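Local coordinates for protein putative 4-amino-4-deoxychorismate lyase (Thermus thermophilus, PDB 2ZGI) that binds pyridoxal 5'-phosphate and probably acts as a lyase, perhaps on 4-amino-4-deoxychorismate, at residues E60-D65 with L81-G86; E15-H20 with E87-S92. All coordinates share one frame; numbering follows the deposited sequence.

Both contacts are buried and apolar, and they lie on the two faces of one antiparallel sheet, whose strands 78-86 and 89-96 are neighbours in space and in sequence. Interaction 1 sets helix 59-72 on one face through an aromatic pair with a valine beside it. Interaction 2 brings the short N-terminal helix 15-19 to the other through a single phenylalanine lying against two aliphatic side chains, and buries less surface. A polar link joins them: D65 of the helix in interaction 1 probably hydrogen-bonds to S92 OG on the strand of interaction 2. Each contact also reaches the second subunit, interaction 2 far more extensively.

Interaction 1: residues E60-D65 with L81-G86; sequences EAFLED and LRFTVG
With chi1 at -67°, the CG of F83 stands anti to its own carbonyl carbon; the CB of F83 points toward helix 60-65, and the ring beyond it lies against that of F62, whose own first torsion is strained from the usual staggered position. The side chains run past one another head to tail, each from its own backbone. Their ring centroids lie 4.9 Å apart with the planes inclined at 52°. The closest touch is F62 CD1 to F83 CD1 at 3.5 Å, while F62 CE1 reaches back along the partner to F83 CB at 3.7 Å. At its far end the F62 ring offers its edge to V85: CG2 of V85 lies in the ring plane, 3.7 Å from F62 CZ. The same CZ comes within 4.0 Å of the backbone O of T84, also near the ring plane. On the opposite face of the strand, R82 NE donates to T84 OG1 over 2.7 Å in a bent bond, the acceptor tilted out of the guanidinium plane; R82 also makes a cation-pi contact with Y19 of the second subunit. The helix runs roughly antiparallel to the strand, at 147°. L45 of helix 38-51 packs against both phenylalanines, L42 joins it on F83, and strand 78-86 lies in the sheet between strands 24-31 and 89-96.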
ATOM      1  N   GLU D  60      35.481   3.663  25.895  1.00 34.09           N
ATOM      2  CA  GLU D  60      36.732   4.411  26.121  1.00 34.75           C
ATOM      3  C   GLU D  60      37.249   5.125  24.874  1.00 33.76           C
ATOM      4  O   GLU D  60      37.669   6.282  24.958  1.00 33.84           O
ATOM      5  CB  GLU D  60      37.849   3.559  26.748  1.00 35.29           C
ATOM      6  CG  GLU D  60      38.598   4.257  27.897  1.00 38.86           C
ATOM      7  CD  GLU D  60      39.310   5.573  27.518  1.00 42.45           C
ATOM      8  OE1 GLU D  60      40.567   5.549  27.339  1.00 45.49           O
ATOM      9  OE2 GLU D  60      38.637   6.640  27.423  1.00 39.55           O
ATOM     10  N   ALA D  61      37.189   4.440  23.727  1.00 32.74           N
ATOM     11  CA  ALA D  61      37.667   4.977  22.468  1.00 32.17           C
ATOM     12  C   ALA D  61      36.859   6.218  22.094  1.00 31.90           C
ATOM     13  O   ALA D  61      37.417   7.237  21.667  1.00 30.51           O
ATOM     14  CB  ALA D  61      37.596   3.907  21.368  1.00 32.34           C
ATOM     15  N   PHE D  62      35.550   6.129  22.305  1.00 31.35           N
ATOM     16  CA  PHE D  62      34.656   7.234  22.016  1.00 31.06           C
ATOM     17  C   PHE D  62      34.857   8.371  23.003  1.00 31.00           C
ATOM     18  O   PHE D  62      34.792   9.526  22.633  1.00 30.90           O
ATOM     19  CB  PHE D  62      33.205   6.754  22.026  1.00 30.54           C
ATOM     20  CG  PHE D  62      32.709   6.323  20.672  1.00 28.24           C
ATOM     21  CD1 PHE D  62      32.760   7.208  19.583  1.00 26.18           C
ATOM     22  CD2 PHE D  62      32.172   5.057  20.486  1.00 27.47           C
ATOM     23  CE1 PHE D  62      32.293   6.827  18.324  1.00 25.38           C
ATOM     24  CE2 PHE D  62      31.692   4.656  19.214  1.00 26.58           C
ATOM     25  CZ  PHE D  62      31.744   5.556  18.141  1.00 26.62           C
ATOM     26  N   LEU D  63      35.122   8.021  24.259  1.00 31.68           N
ATOM     27  CA  LEU D  63      35.387   9.016  25.303  1.00 31.88           C
ATOM     28  C   LEU D  63      36.735   9.701  25.096  1.00 32.36           C
ATOM     29  O   LEU D  63      36.883  10.880  25.432  1.00 33.23           O
ATOM     30  CB  LEU D  63      35.332   8.381  26.689  1.00 32.30           C
ATOM     31  CG  LEU D  63      33.987   7.832  27.164  1.00 32.34           C
ATOM     32  CD1 LEU D  63      34.217   6.849  28.342  1.00 34.49           C
ATOM     33  CD2 LEU D  63      33.018   8.922  27.562  1.00 31.06           C
ATOM     34  N   GLU D  64      37.707   8.961  24.562  1.00 31.58           N
ATOM     35  CA  GLU D  64      38.974   9.530  24.084  1.00 32.67           C
ATOM     36  C   GLU D  64      38.724  10.539  22.964  1.00 31.56           C
ATOM     37  O   GLU D  64      39.198  11.667  23.002  1.00 30.28           O
ATOM     38  CB  GLU D  64      39.824   8.408  23.519  1.00 32.93           C
ATOM     39  CG  GLU D  64      41.289   8.470  23.818  1.00 39.56           C
ATOM     40  CD  GLU D  64      41.935   7.104  23.603  1.00 43.80           C
ATOM     41  OE1 GLU D  64      41.937   6.285  24.550  1.00 45.22           O
ATOM     42  OE2 GLU D  64      42.397   6.840  22.472  1.00 47.14           O
ATOM     43  N   ASP D  65      37.960  10.119  21.963  1.00 31.33           N
ATOM     44  CA  ASP D  65      37.543  11.030  20.891  1.00 31.45           C
ATOM     45  C   ASP D  65      36.884  12.270  21.448  1.00 30.81           C
ATOM     46  O   ASP D  65      37.164  13.397  20.997  1.00 31.03           O
ATOM     47  CB  ASP D  65      36.560  10.337  19.943  1.00 30.90           C
ATOM     48  CG  ASP D  65      37.223   9.274  19.106  1.00 33.78           C
ATOM     49  OD1 ASP D  65      38.484   9.215  19.102  1.00 33.73           O
ATOM     50  OD2 ASP D  65      36.490   8.515  18.429  1.00 32.00           O
ATOM     51  N   LEU D  81      27.371  17.045  18.188  1.00 26.92           N
ATOM     52  CA  LEU D  81      28.324  15.969  18.106  1.00 26.19           C
ATOM     53  C   LEU D  81      27.689  14.829  17.378  1.00 26.20           C
ATOM     54  O   LEU D  81      26.470  14.638  17.427  1.00 25.84           O
ATOM     55  CB  LEU D  81      28.715  15.491  19.528  1.00 26.80           C
ATOM     56  CG  LEU D  81      29.169  16.535  20.545  1.00 26.75           C
ATOM     57  CD1 LEU D  81      29.195  15.943  21.972  1.00 29.02           C
ATOM     58  CD2 LEU D  81      30.565  16.944  20.143  1.00 29.19           C
ATOM     59  N   ARG D  82      28.521  14.036  16.727  1.00 25.81           N
ATOM     60  CA  ARG D  82      28.041  12.856  16.089  1.00 26.12           C
ATOM     61  C   ARG D  82      29.020  11.702  16.206  1.00 25.56           C
ATOM     62  O   ARG D  82      30.216  11.860  15.899  1.00 26.72           O
ATOM     63  CB  ARG D  82      27.808  13.190  14.635  1.00 26.45           C
ATOM     64  CG  ARG D  82      26.995  12.171  13.920  1.00 29.01           C
ATOM     65  CD  ARG D  82      27.346  12.298  12.476  1.00 33.92           C
ATOM     66  NE  ARG D  82      27.360  10.982  11.921  1.00 38.83           N
ATOM     67  CZ  ARG D  82      26.301  10.431  11.362  1.00 36.34           C
ATOM     68  NH1 ARG D  82      25.199  11.148  11.278  1.00 36.08           N
ATOM     69  NH2 ARG D  82      26.370   9.204  10.887  1.00 31.12           N
ATOM     70  N   PHE D  83      28.511  10.540  16.625  1.00 24.86           N
ATOM     71  CA  PHE D  83      29.310   9.340  16.808  1.00 24.40           C
ATOM     72  C   PHE D  83      28.747   8.294  15.866  1.00 24.79           C
ATOM     73  O   PHE D  83      27.568   8.010  15.911  1.00 23.58           O
ATOM     74  CB  PHE D  83      29.192   8.789  18.240  1.00 24.85           C
ATOM     75  CG  PHE D  83      29.802   9.668  19.321  1.00 26.96           C
ATOM     76  CD1 PHE D  83      31.058  10.249  19.163  1.00 30.00           C
ATOM     77  CD2 PHE D  83      29.158   9.811  20.546  1.00 31.30           C
ATOM     78  CE1 PHE D  83      31.627  11.021  20.185  1.00 31.65           C
ATOM     79  CE2 PHE D  83      29.733  10.579  21.584  1.00 31.16           C
ATOM     80  CZ  PHE D  83      30.958  11.183  21.390  1.00 30.19           C
ATOM     81  N   THR D  84      29.587   7.722  15.015  1.00 24.12           N
ATOM     82  CA  THR D  84      29.121   6.784  13.983  1.00 24.51           C
ATOM     83  C   THR D  84      29.954   5.505  14.075  1.00 24.84           C
ATOM     84  O   THR D  84      31.189   5.572  14.169  1.00 25.88           O
ATOM     85  CB  THR D  84      29.236   7.394  12.567  1.00 23.93           C
ATOM     86  OG1 THR D  84      28.626   8.682  12.566  1.00 22.89           O
ATOM     87  CG2 THR D  84      28.554   6.511  11.504  1.00 23.63           C
ATOM     88  N   VAL D  85      29.269   4.370  14.058  1.00 23.88           N
ATOM     89  CA  VAL D  85      29.876   3.054  14.029  1.00 23.97           C
ATOM     90  C   VAL D  85      29.613   2.292  12.711  1.00 24.77           C
ATOM     91  O   VAL D  85      28.458   2.118  12.278  1.00 23.62           O
ATOM     92  CB  VAL D  85      29.371   2.190  15.208  1.00 23.92           C
ATOM     93  CG1 VAL D  85      29.939   0.794  15.134  1.00 24.06           C
ATOM     94  CG2 VAL D  85      29.747   2.853  16.565  1.00 24.08           C
ATOM     95  N   GLY D  86      30.689   1.821  12.093  1.00 24.68           N
ATOM     96  CA  GLY D  86      30.597   0.770  11.082  1.00 26.19           C
ATOM     97  C   GLY D  86      31.733  -0.208  11.339  1.00 28.46           C
ATOM     98  O   GLY D  86      32.562   0.025  12.247  1.00 28.04           O
TER

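Interaction 2: residues E15-H20 with E87-S92; sequences EAFLYH and EGVRLS
This is a small, wholly apolar helix-on-sheet contact, in which F17 of the short N-terminal helix 15-19 packs against V89 and L91 at the start of strand 89-96, just past the turn that leads out of strand 78-86. F17 supplies the entire helical side. Its CG is anti to the backbone N (chi1 -176°), which sets the ring out from the helix against the strand. V89 meets one side of the ring with both its methyls: CG1 lies 3.6 Å from F17 CE1, and CG2 is 3.8 Å from F17 CD1. The valine stands nearly perpendicular to the phenylalanine side chain, and its methyls approach the ring obliquely. Farther along the strand, L91 touches with one branch, its CD2 coming to 4.0 Å from F17 CZ, again oblique to the ring. V89 and L91 can both serve one ring because they are alternate residues of a strand and point to the same face, whereas R90 between them points away from the helix. The second subunit borders the contact closely: its N5 hydrogen-bonds to R90 N and to G88 O, and its Y19 packs on L91. Within the chain, T84 of strand 78-86 touches both F17 and L91, and P14 adjoins V89. On the opposite face S92 lies against F62 and L69 of helix 59-72, while L91 and S92 pair antiparallel with a strand of the second subunit, carrying the sheet across the interface.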
ATOM      1  N   GLU D  15      34.298   0.076   2.083  1.00 32.82           N
ATOM      2  CA  GLU D  15      33.340  -0.016   0.990  1.00 32.86           C
ATOM      3  C   GLU D  15      31.885  -0.047   1.472  1.00 31.42           C
ATOM      4  O   GLU D  15      31.055   0.803   1.071  1.00 31.00           O
ATOM      5  CB  GLU D  15      33.614  -1.335   0.251  1.00 34.46           C
ATOM      6  CG  GLU D  15      33.600  -1.201  -1.229  1.00 39.16           C
ATOM      7  CD  GLU D  15      34.317  -2.331  -1.900  1.00 41.45           C
ATOM      8  OE1 GLU D  15      33.797  -3.467  -1.899  1.00 45.29           O
ATOM      9  OE2 GLU D  15      35.410  -2.079  -2.425  1.00 43.74           O
ATOM     10  N   ALA D  16      31.593  -1.015   2.338  1.00 29.21           N
ATOM     11  CA  ALA D  16      30.228  -1.279   2.794  1.00 28.82           C
ATOM     12  C   ALA D  16      29.648  -0.074   3.499  1.00 28.16           C
ATOM     13  O   ALA D  16      28.473   0.238   3.340  1.00 28.26           O
ATOM     14  CB  ALA D  16      30.182  -2.506   3.708  1.00 28.41           C
ATOM     15  N   PHE D  17      30.493   0.609   4.263  1.00 27.41           N
ATOM     16  CA  PHE D  17      30.106   1.793   4.995  1.00 27.67           C
ATOM     17  C   PHE D  17      29.522   2.855   4.057  1.00 28.52           C
ATOM     18  O   PHE D  17      28.488   3.455   4.374  1.00 27.77           O
ATOM     19  CB  PHE D  17      31.331   2.373   5.700  1.00 27.26           C
ATOM     20  CG  PHE D  17      31.027   3.555   6.567  1.00 27.10           C
ATOM     21  CD1 PHE D  17      30.765   3.387   7.918  1.00 28.56           C
ATOM     22  CD2 PHE D  17      31.016   4.849   6.037  1.00 28.39           C
ATOM     23  CE1 PHE D  17      30.489   4.493   8.735  1.00 28.27           C
ATOM     24  CE2 PHE D  17      30.727   5.959   6.846  1.00 27.51           C
ATOM     25  CZ  PHE D  17      30.467   5.776   8.187  1.00 26.02           C
ATOM     26  N   LEU D  18      30.215   3.086   2.937  1.00 28.55           N
ATOM     27  CA  LEU D  18      29.881   4.112   1.948  1.00 30.10           C
ATOM     28  C   LEU D  18      28.795   3.619   1.019  1.00 29.28           C
ATOM     29  O   LEU D  18      27.838   4.362   0.707  1.00 30.75           O
ATOM     30  CB  LEU D  18      31.094   4.455   1.024  1.00 31.40           C
ATOM     31  CG  LEU D  18      32.508   4.937   1.388  1.00 35.19           C
ATOM     32  CD1 LEU D  18      32.581   5.571   2.778  1.00 37.25           C
ATOM     33  CD2 LEU D  18      33.529   3.839   1.259  1.00 36.59           C
ATOM     34  N   TYR D  19      28.958   2.397   0.529  1.00 28.22           N
ATOM     35  CA  TYR D  19      28.094   1.896  -0.552  1.00 26.98           C
ATOM     36  C   TYR D  19      26.743   1.367  -0.079  1.00 26.45           C
ATOM     37  O   TYR D  19      25.796   1.274  -0.877  1.00 24.88           O
ATOM     38  CB  TYR D  19      28.781   0.786  -1.353  1.00 27.62           C
ATOM     39  CG  TYR D  19      29.855   1.250  -2.331  1.00 30.67           C
ATOM     40  CD1 TYR D  19      29.778   2.496  -2.966  1.00 33.72           C
ATOM     41  CD2 TYR D  19      30.918   0.414  -2.658  1.00 32.28           C
ATOM     42  CE1 TYR D  19      30.768   2.901  -3.909  1.00 33.57           C
ATOM     43  CE2 TYR D  19      31.909   0.807  -3.579  1.00 33.75           C
ATOM     44  CZ  TYR D  19      31.830   2.052  -4.188  1.00 34.53           C
ATOM     45  OH  TYR D  19      32.793   2.437  -5.116  1.00 35.94           O
ATOM     46  N   HIS D  20      26.668   0.972   1.191  1.00 25.12           N
ATOM     47  CA  HIS D  20      25.485   0.268   1.670  1.00 24.17           C
ATOM     48  C   HIS D  20      24.808   0.954   2.833  1.00 22.77           C
ATOM     49  O   HIS D  20      23.835   0.423   3.401  1.00 22.48           O
ATOM     50  CB  HIS D  20      25.863  -1.144   2.084  1.00 24.50           C
ATOM     51  CG  HIS D  20      26.293  -2.018   0.947  1.00 26.42           C
ATOM     52  ND1 HIS D  20      27.002  -3.180   1.142  1.00 29.41           N
ATOM     53  CD2 HIS D  20      26.135  -1.899  -0.391  1.00 25.13           C
ATOM     54  CE1 HIS D  20      27.228  -3.765  -0.020  1.00 29.65           C
ATOM     55  NE2 HIS D  20      26.711  -3.009  -0.967  1.00 30.16           N
ATOM     56  N   GLU D  87      31.771  -1.290  10.568  1.00 30.35           N
ATOM     57  CA  GLU D  87      32.937  -2.204  10.565  1.00 32.55           C
ATOM     58  C   GLU D  87      34.238  -1.475  10.201  1.00 32.80           C
ATOM     59  O   GLU D  87      34.359  -0.913   9.108  1.00 33.59           O
ATOM     60  CB  GLU D  87      32.702  -3.389   9.634  1.00 33.17           C
ATOM     61  CG  GLU D  87      31.518  -4.263   9.998  1.00 36.15           C
ATOM     62  CD  GLU D  87      31.533  -4.820  11.442  1.00 41.29           C
ATOM     63  OE1 GLU D  87      32.418  -4.468  12.251  1.00 42.63           O
ATOM     64  OE2 GLU D  87      30.630  -5.629  11.767  1.00 44.91           O
ATOM     65  N   GLY D  88      35.179  -1.454  11.147  1.00 33.57           N
ATOM     66  CA  GLY D  88      36.465  -0.750  11.001  1.00 33.35           C
ATOM     67  C   GLY D  88      36.318   0.766  11.017  1.00 33.61           C
ATOM     68  O   GLY D  88      37.191   1.497  10.544  1.00 34.90           O
ATOM     69  N   VAL D  89      35.204   1.254  11.536  1.00 32.77           N
ATOM     70  CA  VAL D  89      34.963   2.685  11.512  1.00 32.70           C
ATOM     71  C   VAL D  89      34.453   3.126  12.851  1.00 32.21           C
ATOM     72  O   VAL D  89      33.429   2.620  13.338  1.00 31.69           O
ATOM     73  CB  VAL D  89      33.887   3.116  10.469  1.00 32.67           C
ATOM     74  CG1 VAL D  89      33.495   4.601  10.683  1.00 32.09           C
ATOM     75  CG2 VAL D  89      34.380   2.884   9.051  1.00 33.29           C
ATOM     76  N   ARG D  90      35.216   4.041  13.432  1.00 32.13           N
ATOM     77  CA  ARG D  90      34.797   4.798  14.585  0.50 32.72           C
ATOM     78  C   ARG D  90      34.911   6.255  14.166  1.00 32.85           C
ATOM     79  O   ARG D  90      36.010   6.783  13.986  1.00 33.21           O
ATOM     80  CB  ARG D  90      35.701   4.488  15.775  0.50 32.82           C
ATOM     81  CG  ARG D  90      35.213   5.044  17.095  0.50 34.89           C
ATOM     82  CD  ARG D  90      36.082   4.523  18.216  0.50 37.89           C
ATOM     83  NE  ARG D  90      37.492   4.785  17.946  0.50 40.59           N
ATOM     84  CZ  ARG D  90      38.149   5.814  18.458  0.50 41.21           C
ATOM     85  NH1 ARG D  90      37.513   6.635  19.268  0.50 41.50           N
ATOM     86  NH2 ARG D  90      39.430   6.017  18.180  0.50 41.71           N
ATOM     87  N   LEU D  91      33.773   6.901  13.986  1.00 31.68           N
ATOM     88  CA  LEU D  91      33.791   8.259  13.547  1.00 31.13           C
ATOM     89  C   LEU D  91      33.209   9.114  14.665  1.00 30.17           C
ATOM     90  O   LEU D  91      32.173   8.772  15.240  1.00 29.29           O
ATOM     91  CB  LEU D  91      33.018   8.335  12.228  1.00 32.09           C
ATOM     92  CG  LEU D  91      33.321   9.264  11.048  1.00 34.61           C
ATOM     93  CD1 LEU D  91      34.792   9.416  10.677  1.00 33.76           C
ATOM     94  CD2 LEU D  91      32.520   8.732   9.845  1.00 37.83           C
ATOM     95  N   SER D  92      33.919  10.180  15.018  1.00 28.93           N
ATOM     96  CA  SER D  92      33.499  11.106  16.059  1.00 27.76           C
ATOM     97  C   SER D  92      33.779  12.500  15.545  1.00 28.22           C
ATOM     98  O   SER D  92      34.884  12.789  15.029  1.00 27.48           O
ATOM     99  CB  SER D  92      34.247  10.844  17.379  1.00 28.24           C
ATOM    100  OG  SER D  92      34.066   9.488  17.783  1.00 28.22           O
TER